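Local coordinates for beta-2-microglobulin (Danio rerio, PDB 4M9O), which serves as the light-chain component of class I major histocompatibility complexes, which present peptide antigens to the immune system, at residues 29-34 and 60-65. Residues are numbered along the deposited sequence; the frame is centred on the assembly and turned at random.
Sequences VSSFHP and KGWQFH
F32 and F64 form the tight part of this contact, a worked example of how paired strands give way to loop at the end of an immunoglobulin sheet. CB of F64 lies over one face of the F32 ring, 4.1 Å from its centre, a CH-pi contact in which the two side chains cross at about a right angle. A chi1 of 44° places F32 CG between the backbone N and the carbonyl carbon. Alongside, S30 and H65 make an antiparallel non-hydrogen-bonded pair, and S31 N donates to F64 O (3.1 Å). Beyond it the two chains draw apart, and a water bridges them, donating to F32 O and W62 O and accepting from F64 N. On the looser, more exposed side, Q63 NE2 donates a hydrogen bond to S31 OG (3.2 Å), which lies close to the plane of the Q63 amide, while Q63 CB sits over the W62 ring. An alanine in place of Q63 would probably leave S31 OG without this donor and freer to turn. The contact joins strands 23-30 and 63-72, the inner pair of one four-stranded sheet of the C1-set immunoglobulin fold, where F32 and F64 also touch L56 of outermost strand 52-59.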
loop_
_atom_site.group_PDB
_atom_site.type_symbol
_atom_site.label_atom_id
_atom_site.label_comp_id
_atom_site.label_asym_id
_atom_site.label_seq_id
_atom_site.Cartn_x
_atom_site.Cartn_y
_atom_site.Cartn_z
ATOM N N VAL A 29 1.667 -5.682 1.216
ATOM C CA VAL A 29 1.605 -6.623 0.145
ATOM C C VAL A 29 2.284 -7.940 0.491
ATOM O O VAL A 29 3.358 -7.980 0.978
ATOM C CB VAL A 29 2.166 -6.074 -1.131
ATOM C CG1 VAL A 29 1.977 -7.046 -2.196
ATOM C CG2 VAL A 29 1.542 -4.803 -1.496
ATOM N N SER A 30 1.583 -9.015 0.238
ATOM C CA SER A 30 1.990 -10.284 0.715
ATOM C C SER A 30 1.628 -11.465 -0.156
ATOM O O SER A 30 0.752 -11.392 -0.907
ATOM C CB SER A 30 1.388 -10.469 2.103
ATOM O OG SER A 30 1.799 -11.657 2.651
ATOM N N SER A 31 2.321 -12.559 0.046
ATOM C CA SER A 31 2.076 -13.862 -0.559
ATOM C C SER A 31 2.113 -13.979 -2.075
ATOM O O SER A 31 1.370 -14.695 -2.629
ATOM C CB SER A 31 0.760 -14.422 -0.058
ATOM O OG SER A 31 0.645 -14.295 1.302
ATOM N N PHE A 32 2.999 -13.257 -2.708
ATOM C CA PHE A 32 3.099 -13.219 -4.132
ATOM C C PHE A 32 4.307 -14.002 -4.534
ATOM O O PHE A 32 5.213 -14.073 -3.799
ATOM C CB PHE A 32 3.220 -11.786 -4.637
ATOM C CG PHE A 32 4.168 -10.964 -3.846
ATOM C CD1 PHE A 32 5.459 -10.862 -4.203
ATOM C CD2 PHE A 32 3.769 -10.326 -2.697
ATOM C CE1 PHE A 32 6.316 -10.130 -3.469
ATOM C CE2 PHE A 32 4.632 -9.632 -1.981
ATOM C CZ PHE A 32 5.914 -9.544 -2.376
ATOM N N HIS A 33 4.236 -14.615 -5.705
ATOM C CA HIS A 33 5.305 -15.321 -6.413
ATOM C C HIS A 33 5.179 -14.968 -7.910
ATOM O O HIS A 33 4.142 -15.119 -8.452
ATOM C CB HIS A 33 5.116 -16.823 -6.356
ATOM C CG HIS A 33 5.091 -17.421 -5.005
ATOM N ND1 HIS A 33 6.075 -17.227 -4.084
ATOM C CD2 HIS A 33 4.247 -18.306 -4.459
ATOM C CE1 HIS A 33 5.831 -17.942 -3.019
ATOM N NE2 HIS A 33 4.713 -18.592 -3.213
ATOM N N PRO A 34 6.234 -14.558 -8.591
ATOM C CA PRO A 34 7.566 -14.362 -8.056
ATOM C C PRO A 34 7.764 -13.106 -7.203
ATOM O O PRO A 34 6.937 -12.263 -7.323
ATOM C CB PRO A 34 8.396 -14.269 -9.337
ATOM C CG PRO A 34 7.515 -13.752 -10.297
ATOM C CD PRO A 34 6.194 -14.249 -10.023
ATOM N N LYS A 60 9.373 -18.533 6.182
ATOM C CA LYS A 60 8.966 -19.930 6.204
ATOM C C LYS A 60 9.175 -20.679 4.892
ATOM O O LYS A 60 8.424 -21.520 4.574
ATOM C CB LYS A 60 7.510 -20.059 6.603
ATOM C CG LYS A 60 7.119 -19.327 7.843
ATOM C CD LYS A 60 5.611 -19.156 7.965
ATOM C CE LYS A 60 5.153 -17.767 7.596
ATOM N NZ LYS A 60 3.716 -17.668 7.422
ATOM N N GLY A 61 10.192 -20.301 4.149
ATOM C CA GLY A 61 10.447 -20.765 2.815
ATOM C C GLY A 61 9.398 -20.576 1.731
ATOM O O GLY A 61 9.485 -21.223 0.770
ATOM N N TRP A 62 8.442 -19.685 1.891
ATOM C CA TRP A 62 7.444 -19.452 0.879
ATOM C C TRP A 62 6.886 -18.024 0.816
ATOM O O TRP A 62 6.453 -17.578 -0.195
ATOM C CB TRP A 62 6.309 -20.444 1.018
ATOM C CG TRP A 62 5.363 -20.110 2.037
ATOM C CD1 TRP A 62 5.450 -20.410 3.315
ATOM C CD2 TRP A 62 4.175 -19.390 1.878
ATOM N NE1 TRP A 62 4.404 -19.938 3.987
ATOM C CE2 TRP A 62 3.590 -19.299 3.113
ATOM C CE3 TRP A 62 3.548 -18.794 0.802
ATOM C CZ2 TRP A 62 2.425 -18.638 3.317
ATOM C CZ3 TRP A 62 2.396 -18.162 1.005
ATOM C CH2 TRP A 62 1.843 -18.069 2.251
ATOM N N GLN A 63 6.852 -17.341 1.931
ATOM C CA GLN A 63 6.159 -16.083 1.988
ATOM C C GLN A 63 6.978 -14.805 1.877
ATOM O O GLN A 63 7.796 -14.513 2.670
ATOM C CB GLN A 63 5.240 -16.022 3.184
ATOM C CG GLN A 63 4.256 -14.908 3.067
ATOM C CD GLN A 63 3.406 -14.763 4.262
ATOM O OE1 GLN A 63 3.893 -14.691 5.356
ATOM N NE2 GLN A 63 2.133 -14.712 4.062
ATOM N N PHE A 64 6.681 -14.054 0.866
ATOM C CA PHE A 64 7.285 -12.781 0.641
ATOM C C PHE A 64 6.328 -11.689 1.132
ATOM O O PHE A 64 5.168 -11.793 0.945
ATOM C CB PHE A 64 7.590 -12.614 -0.848
ATOM C CG PHE A 64 8.708 -13.498 -1.371
ATOM C CD1 PHE A 64 10.000 -13.203 -1.126
ATOM C CD2 PHE A 64 8.448 -14.572 -2.156
ATOM C CE1 PHE A 64 10.973 -13.981 -1.603
ATOM C CE2 PHE A 64 9.442 -15.329 -2.624
ATOM C CZ PHE A 64 10.683 -15.043 -2.349
ATOM N N HIS A 65 6.847 -10.654 1.752
ATOM C CA HIS A 65 6.058 -9.502 2.084
ATOM C C HIS A 65 6.786 -8.164 2.083
ATOM O O HIS A 65 7.937 -8.089 2.337
ATOM C CB HIS A 65 5.203 -9.681 3.339
ATOM C CG HIS A 65 5.982 -9.833 4.587
ATOM N ND1 HIS A 65 6.382 -8.763 5.348
ATOM C CD2 HIS A 65 6.446 -10.926 5.208
ATOM C CE1 HIS A 65 7.046 -9.194 6.395
ATOM N NE2 HIS A 65 7.093 -10.506 6.337
HETATM O O HOH W 1 4.917 -15.174 -1.196
#